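Side-chain contacts in internalin C2 (Listeria monocytogenes serotype 4b str. F2365, PDB 4FHO), which is a leucine-rich-repeat protein of the internalin family, probably acting at the bacterial surface in adhesion to or invasion of host cells: residues 11-14 with 15-19; 39-43 with 44-48; 60-63 with 64-67. One frame throughout, in Å; residues are numbered along the deposited sequence.

Overall arrangement
All three contacts lie toward the N-terminal end of the elongated chain. Contacts 1 and 2, with centres about 9 Å apart, are each a short strand running into a short helix, and their strands 13-14 and 40-41 pair antiparallel: Thr13 O lies 3.1 Å from Val41 N. Contact 3 is a turn between the first two strands of the parallel repeat sheet, its centre about 12 Å from that of contact 1 and about 14 Å from that of contact 2. Phe19 of contact 1 packs on the backbone of contact 3, with CE1 3.3 Å from Gly64 C, while Gln43 NE2 lies 3.0 Å from Tyr67 O. This is consistent with the N-terminal region joining the repeat sheet here.

Contact 1. Residues 11-14 with 15-19; sequences QPTP and INVIF
Ile15 follows directly on Pro14, the N-cap residue of the short helix 15-18. Its CB touches Pro14 C at 3.8 Å, but the side chain as a whole turns from residues 11-14 to the interior, onto Val28 and Val41. Asn16 folds its amide back to the proline, and OD1 comes to 3.7 Å from Pro14 CB, a van der Waals approach without a hydrogen bond.

Val17 makes the fuller contact, because its two methyl branches serve different partners. CG1 reaches Thr13 CG2 at 3.6 Å, the two side chains crossing at about a right angle, whereas CG2 lies alongside the pyrrolidine ring, 3.9 Å from Pro14 CB. Its backbone is fixed to the same proline: Val17 N donates to Pro14 O over 3.1 Å, with an angle of 150° at the hydrogen.

Ile18 adds a second, weak bond to that oxygen, its N lying 3.4 Å from Pro14 O. A chi1 of -60° sets its CG1 opposite the carbonyl carbon, beside the backbone N; CG1 lies 3.7 Å from Thr13 CG2, and CD1 goes on to Thr13 CB. The threonine methyl is thus touched by both Val17 and Ile18. Thr13 turns its hydroxyl the other way, where OG1 donates to Gln11 O at 3.0 Å, a bond consistent with the rotation that presents CG2 to the helix. Phe19 ends the turn, with N bonded to Ile15 O.

This strand-to-helix junction belongs to the N-terminal adhesion/invasion region of the internalin, at the end of the molecule away from the C-terminal repeats. Strand 13-14 pairs with strand 40-41 through Thr13 and Val41, Ile18 meets Val41 and also Leu46 of helix 43-47, and Phe19 lies against Leu24 and Val28 of helix 22-31.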
loop_
_atom_site.group_PDB
_atom_site.type_symbol
_atom_site.label_atom_id
_atom_site.label_comp_id
_atom_site.label_asym_id
_atom_site.label_seq_id
_atom_site.Cartn_x
_atom_site.Cartn_y
_atom_site.Cartn_z
ATOM N N GLN A 11 1.128 -15.127 -28.260
ATOM C CA GLN A 11 1.727 -16.462 -28.452
ATOM C C GLN A 11 2.798 -16.739 -27.362
ATOM O O GLN A 11 3.030 -15.872 -26.510
ATOM C CB GLN A 11 2.268 -16.598 -29.900
ATOM C CG GLN A 11 3.618 -15.960 -30.247
ATOM C CD GLN A 11 3.565 -14.448 -30.387
ATOM O OE1 GLN A 11 3.063 -13.749 -29.511
ATOM N NE2 GLN A 11 4.096 -13.937 -31.495
ATOM N N PRO A 12 3.421 -17.944 -27.362
ATOM C CA PRO A 12 4.564 -18.188 -26.464
ATOM C C PRO A 12 5.761 -17.253 -26.717
ATOM O O PRO A 12 6.290 -17.192 -27.834
ATOM C CB PRO A 12 4.925 -19.650 -26.750
ATOM C CG PRO A 12 3.630 -20.265 -27.150
ATOM C CD PRO A 12 2.927 -19.207 -27.945
ATOM N N THR A 13 6.149 -16.517 -25.674
ATOM C CA THR A 13 7.128 -15.430 -25.761
ATOM C C THR A 13 8.185 -15.645 -24.668
ATOM O O THR A 13 7.837 -16.162 -23.608
ATOM C CB THR A 13 6.426 -14.071 -25.540
ATOM O OG1 THR A 13 5.356 -13.942 -26.481
ATOM C CG2 THR A 13 7.388 -12.899 -25.716
ATOM N N PRO A 14 9.468 -15.284 -24.928
ATOM C CA PRO A 14 10.471 -15.378 -23.867
ATOM C C PRO A 14 10.146 -14.486 -22.665
ATOM O O PRO A 14 9.578 -13.398 -22.841
ATOM C CB PRO A 14 11.755 -14.911 -24.556
ATOM C CG PRO A 14 11.563 -15.284 -25.980
ATOM C CD PRO A 14 10.105 -15.034 -26.241
ATOM N N ILE A 15 10.506 -14.943 -21.466
ATOM C CA ILE A 15 10.220 -14.197 -20.225
ATOM C C ILE A 15 10.866 -12.801 -20.230
ATOM O O ILE A 15 10.237 -11.831 -19.765
ATOM C CB ILE A 15 10.610 -15.006 -18.944
ATOM C CG1 ILE A 15 9.756 -16.279 -18.808
ATOM C CG2 ILE A 15 10.428 -14.184 -17.679
ATOM C CD1 ILE A 15 10.371 -17.319 -17.893
ATOM N N ASN A 16 12.079 -12.681 -20.780
ATOM C CA ASN A 16 12.779 -11.366 -20.832
ATOM C C ASN A 16 12.338 -10.400 -21.950
ATOM O O ASN A 16 12.885 -9.303 -22.049
ATOM C CB ASN A 16 14.314 -11.536 -20.800
ATOM C CG ASN A 16 14.897 -12.169 -22.066
ATOM O OD1 ASN A 16 14.190 -12.669 -22.936
ATOM N ND2 ASN A 16 16.214 -12.151 -22.153
ATOM N N VAL A 17 11.396 -10.829 -22.798
ATOM C CA VAL A 17 10.706 -9.955 -23.773
ATOM C C VAL A 17 9.496 -9.332 -23.089
ATOM O O VAL A 17 9.334 -8.110 -23.115
ATOM C CB VAL A 17 10.216 -10.728 -25.022
ATOM C CG1 VAL A 17 9.306 -9.866 -25.905
ATOM C CG2 VAL A 17 11.395 -11.249 -25.838
ATOM N N ILE A 18 8.651 -10.193 -22.509
ATOM C CA ILE A 18 7.438 -9.792 -21.759
ATOM C C ILE A 18 7.802 -8.892 -20.566
ATOM O O ILE A 18 7.176 -7.865 -20.364
ATOM C CB ILE A 18 6.659 -11.017 -21.201
ATOM C CG1 ILE A 18 6.176 -11.966 -22.300
ATOM C CG2 ILE A 18 5.429 -10.580 -20.405
ATOM C CD1 ILE A 18 5.803 -13.324 -21.740
ATOM N N PHE A 19 8.801 -9.307 -19.781
ATOM C CA PHE A 19 9.289 -8.569 -18.603
ATOM C C PHE A 19 10.690 -8.039 -18.919
ATOM O O PHE A 19 11.685 -8.748 -18.691
ATOM C CB PHE A 19 9.315 -9.471 -17.378
ATOM C CG PHE A 19 7.968 -9.993 -16.991
ATOM C CD1 PHE A 19 7.154 -9.275 -16.115
ATOM C CD2 PHE A 19 7.494 -11.203 -17.507
ATOM C CE1 PHE A 19 5.900 -9.759 -15.753
ATOM C CE2 PHE A 19 6.233 -11.685 -17.153
ATOM C CZ PHE A 19 5.432 -10.958 -16.275
#

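Contact 2. Residues 39-43 with 44-48; sequences DAVTQ and ADLDG
Thr42 and Asp45 grip each other in a capping box at the start of helix 43-47. Asp45 OD2 accepts Thr42 N at 2.8 Å through its anti lone pair, with an angle of 161° at the hydrogen. It also takes the hydroxyl of Thr42, OG1 to OD2 being 2.7 Å, from well above the carboxylate plane. In return Asp45 N donates to Thr42 OG1 at 3.2 Å. The hydroxyl therefore works as donor and acceptor at once, and one carboxylate oxygen receives two bonds. What allows this is the threonine rotamer: OG1 sits between its own backbone N and carbonyl carbon (chi1 63°), facing the first turn. Carboxylate charge at the N-terminal end of a helix would probably interact favourably with the helix dipole.

One residue further, Gln43 spans a turn to Asp47. Its O accepts Asp47 N at 2.8 Å, and a side-chain bond runs beside this, NE2 of Gln43 donating to Asp47 OD1, also 2.8 Å away. That bond is weak, being well short of straight at the hydrogen. The amide and carboxylate planes stand 56° apart. Stronger ties come from outside: Gln43 OE1 accepts from Ile9 N, NE2 also donates to Tyr67 O, and Asp47 OD1 accepts from Asn69 ND2. These bonds fix both ends of the pair.

On the buried side Val41 CG2 meets Leu46 CD2 at 4.1 Å, the side chains crossing at about a right angle. The whole strand-to-helix unit lies beside its counterpart, strand 13-14 and helix 15-18, within the N-terminal adhesion/invasion region, while helix 43-47 rests through Leu46 against Tyr67 and Leu68, between strands 51-53 and 73-75.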
loop_
_atom_site.group_PDB
_atom_site.type_symbol
_atom_site.label_atom_id
_atom_site.label_comp_id
_atom_site.label_asym_id
_atom_site.label_seq_id
_atom_site.Cartn_x
_atom_site.Cartn_y
_atom_site.Cartn_z
ATOM N N ASP A 39 13.849 -18.465 -21.597
ATOM C CA ASP A 39 12.848 -19.515 -21.881
ATOM C C ASP A 39 11.473 -18.918 -22.146
ATOM O O ASP A 39 11.123 -17.864 -21.602
ATOM C CB ASP A 39 12.694 -20.534 -20.740
ATOM C CG ASP A 39 13.956 -21.335 -20.468
ATOM O OD1 ASP A 39 14.773 -21.545 -21.388
ATOM O OD2 ASP A 39 14.126 -21.761 -19.307
ATOM N N ALA A 40 10.704 -19.637 -22.960
ATOM C CA ALA A 40 9.338 -19.274 -23.323
ATOM C C ALA A 40 8.389 -19.553 -22.147
ATOM O O ALA A 40 8.632 -20.465 -21.337
ATOM C CB ALA A 40 8.891 -20.047 -24.585
ATOM N N VAL A 41 7.330 -18.748 -22.050
ATOM C CA VAL A 41 6.169 -19.042 -21.192
ATOM C C VAL A 41 4.885 -18.886 -22.010
ATOM O O VAL A 41 4.837 -18.093 -22.974
ATOM C CB VAL A 41 6.122 -18.155 -19.932
ATOM C CG1 VAL A 41 7.238 -18.547 -18.986
ATOM C CG2 VAL A 41 6.210 -16.680 -20.290
ATOM N N THR A 42 3.874 -19.689 -21.660
ATOM C CA THR A 42 2.513 -19.548 -22.203
ATOM C C THR A 42 1.767 -18.549 -21.318
ATOM O O THR A 42 2.257 -18.179 -20.237
ATOM C CB THR A 42 1.748 -20.889 -22.208
ATOM O OG1 THR A 42 1.585 -21.362 -20.864
ATOM C CG2 THR A 42 2.507 -21.941 -23.008
ATOM N N GLN A 43 0.590 -18.119 -21.773
ATOM C CA GLN A 43 -0.307 -17.304 -20.946
ATOM C C GLN A 43 -0.803 -18.073 -19.712
ATOM O O GLN A 43 -0.951 -17.472 -18.642
ATOM C CB GLN A 43 -1.490 -16.753 -21.758
ATOM C CG GLN A 43 -2.436 -15.828 -20.991
ATOM C CD GLN A 43 -1.720 -14.675 -20.296
ATOM O OE1 GLN A 43 -0.942 -13.945 -20.918
ATOM N NE2 GLN A 43 -1.977 -14.513 -19.002
ATOM N N ALA A 44 -1.039 -19.383 -19.864
ATOM C CA ALA A 44 -1.372 -20.276 -18.732
ATOM C C ALA A 44 -0.322 -20.278 -17.602
ATOM O O ALA A 44 -0.696 -20.326 -16.427
ATOM C CB ALA A 44 -1.616 -21.699 -19.216
ATOM N N ASP A 45 0.969 -20.229 -17.958
ATOM C CA ASP A 45 2.064 -20.113 -16.960
ATOM C C ASP A 45 1.963 -18.802 -16.192
ATOM O O ASP A 45 2.095 -18.782 -14.971
ATOM C CB ASP A 45 3.452 -20.155 -17.611
ATOM C CG ASP A 45 3.752 -21.471 -18.286
ATOM O OD1 ASP A 45 3.841 -22.492 -17.578
ATOM O OD2 ASP A 45 3.920 -21.468 -19.522
ATOM N N LEU A 46 1.726 -17.715 -16.929
ATOM C CA LEU A 46 1.517 -16.387 -16.334
ATOM C C LEU A 46 0.249 -16.338 -15.463
ATOM O O LEU A 46 0.284 -15.780 -14.371
ATOM C CB LEU A 46 1.489 -15.304 -17.427
ATOM C CG LEU A 46 2.754 -15.110 -18.279
ATOM C CD1 LEU A 46 2.606 -13.920 -19.202
ATOM C CD2 LEU A 46 3.979 -14.901 -17.393
ATOM N N ASP A 47 -0.842 -16.952 -15.934
ATOM C CA ASP A 47 -2.103 -17.033 -15.155
ATOM C C ASP A 47 -2.003 -17.858 -13.852
ATOM O O ASP A 47 -2.833 -17.670 -12.958
ATOM C CB ASP A 47 -3.282 -17.521 -16.034
ATOM C CG ASP A 47 -3.809 -16.443 -17.006
ATOM O OD1 ASP A 47 -3.612 -15.231 -16.790
ATOM O OD2 ASP A 47 -4.446 -16.807 -18.007
ATOM N N GLY A 48 -0.998 -18.741 -13.744
ATOM C CA GLY A 48 -0.710 -19.488 -12.513
ATOM C C GLY A 48 0.154 -18.788 -11.460
ATOM O O GLY A 48 0.384 -19.366 -10.406
#

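Contact 3. Residues 60-63 with 64-67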
loop_
_atom_site.group_PDB
_atom_site.type_symbol
_atom_site.label_atom_id
_atom_site.label_comp_id
_atom_site.label_asym_id
_atom_site.label_seq_id
_atom_site.Cartn_x
_atom_site.Cartn_y
_atom_site.Cartn_z
ATOM N N THR A 60 13.347 -1.341 -12.051
ATOM C CA THR A 60 13.033 0.016 -12.536
ATOM C C THR A 60 11.760 0.118 -13.371
ATOM O O THR A 60 11.287 1.216 -13.585
ATOM C CB THR A 60 14.203 0.628 -13.320
ATOM O OG1 THR A 60 14.506 -0.167 -14.473
ATOM C CG2 THR A 60 15.405 0.696 -12.438
ATOM N N THR A 61 11.228 -1.004 -13.851
ATOM C CA THR A 61 9.969 -1.023 -14.592
ATOM C C THR A 61 9.246 -2.340 -14.365
ATOM O O THR A 61 9.879 -3.404 -14.327
ATOM C CB THR A 61 10.176 -0.801 -16.106
ATOM O OG1 THR A 61 8.925 -0.949 -16.789
ATOM C CG2 THR A 61 11.173 -1.795 -16.679
ATOM N N ILE A 62 7.924 -2.248 -14.222
ATOM C CA ILE A 62 7.064 -3.415 -14.020
ATOM C C ILE A 62 6.254 -3.761 -15.273
ATOM O O ILE A 62 5.249 -4.453 -15.175
ATOM C CB ILE A 62 6.167 -3.270 -12.764
ATOM C CG1 ILE A 62 5.203 -2.077 -12.863
ATOM C CG2 ILE A 62 7.078 -3.211 -11.523
ATOM C CD1 ILE A 62 4.146 -2.040 -11.783
ATOM N N GLU A 63 6.711 -3.302 -16.441
ATOM C CA GLU A 63 6.170 -3.754 -17.732
ATOM C C GLU A 63 6.116 -5.286 -17.776
ATOM O O GLU A 63 7.064 -5.956 -17.374
ATOM C CB GLU A 63 7.027 -3.215 -18.895
ATOM C CG GLU A 63 6.613 -3.659 -20.295
ATOM C CD GLU A 63 5.173 -3.320 -20.636
ATOM O OE1 GLU A 63 4.652 -2.295 -20.122
ATOM O OE2 GLU A 63 4.572 -4.081 -21.422
ATOM N N GLY A 64 4.990 -5.815 -18.247
ATOM C CA GLY A 64 4.721 -7.250 -18.277
ATOM C C GLY A 64 3.782 -7.732 -17.187
ATOM O O GLY A 64 3.157 -8.778 -17.348
ATOM N N ILE A 65 3.717 -7.007 -16.065
ATOM C CA ILE A 65 2.845 -7.361 -14.931
ATOM C C ILE A 65 1.369 -7.425 -15.330
ATOM O O ILE A 65 0.622 -8.242 -14.765
ATOM C CB ILE A 65 3.077 -6.429 -13.695
ATOM C CG1 ILE A 65 2.748 -7.137 -12.389
ATOM C CG2 ILE A 65 2.266 -5.148 -13.785
ATOM C CD1 ILE A 65 3.832 -8.078 -11.947
ATOM N N GLN A 66 0.968 -6.607 -16.322
ATOM C CA GLN A 66 -0.400 -6.593 -16.848
ATOM C C GLN A 66 -0.935 -7.964 -17.281
ATOM O O GLN A 66 -2.149 -8.183 -17.262
ATOM C CB GLN A 66 -0.561 -5.554 -17.996
ATOM C CG GLN A 66 0.180 -5.822 -19.299
ATOM C CD GLN A 66 1.549 -5.177 -19.403
ATOM O OE1 GLN A 66 2.310 -5.136 -18.432
ATOM N NE2 GLN A 66 1.890 -4.708 -20.607
ATOM N N TYR A 67 -0.021 -8.866 -17.670
ATOM C CA TYR A 67 -0.363 -10.233 -18.101
ATOM C C TYR A 67 -0.591 -11.191 -16.935
ATOM O O TYR A 67 -1.131 -12.280 -17.141
ATOM C CB TYR A 67 0.698 -10.800 -19.063
ATOM C CG TYR A 67 0.891 -9.957 -20.295
ATOM C CD1 TYR A 67 -0.101 -9.906 -21.291
ATOM C CD2 TYR A 67 2.045 -9.184 -20.478
ATOM C CE1 TYR A 67 0.048 -9.096 -22.418
ATOM C CE2 TYR A 67 2.219 -8.402 -21.616
ATOM C CZ TYR A 67 1.217 -8.361 -22.586
ATOM O OH TYR A 67 1.384 -7.578 -23.704
#
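A type II beta turn from Ile62 to Ile65 brings the chain round in the connection between strands 51-53 and 73-75 of the leucine-rich-repeat sheet, and a 3-10 segment, 65-67, follows directly. The turn is closed by Ile65 N donating to Ile62 O at 3.1 Å. Gly64 occupies its third position with a positive phi of 103°, where a side chain would collide with Glu63 O. An ST turn leads in: Thr61 OG1 accepts from Glu63 N at 3.2 Å.

On the buried side, the end of Ile62, CD1, meets the CG2 branch of Ile65 at 4.1 Å. Here Ile62 also packs on Ile81 and Leu87, and Ile65 on Pro86, in loops further along the chain.

Glu63 and Gln66 bridge the turn with their polar ends. Glu63 sends CG anti to its backbone N (chi1 177°) and then bends at chi2, which folds the carboxylate back over Gly64 N toward the glutamine. Gln66 likewise bends, and its amide serves two partners. OE1 accepts from Gly64 N at 2.8 Å, the donor lying above the carbonyl plane, so the side chain holds the backbone of the turn it follows. Gln66 CG lies over one face of the Tyr67 ring, offset toward the rim.

The second amide bond joins the two side chains: Gln66 NE2 donates to Glu63 OE2 over 2.9 Å, with the acceptor close to the amide plane and the carboxylate turned 80° against it.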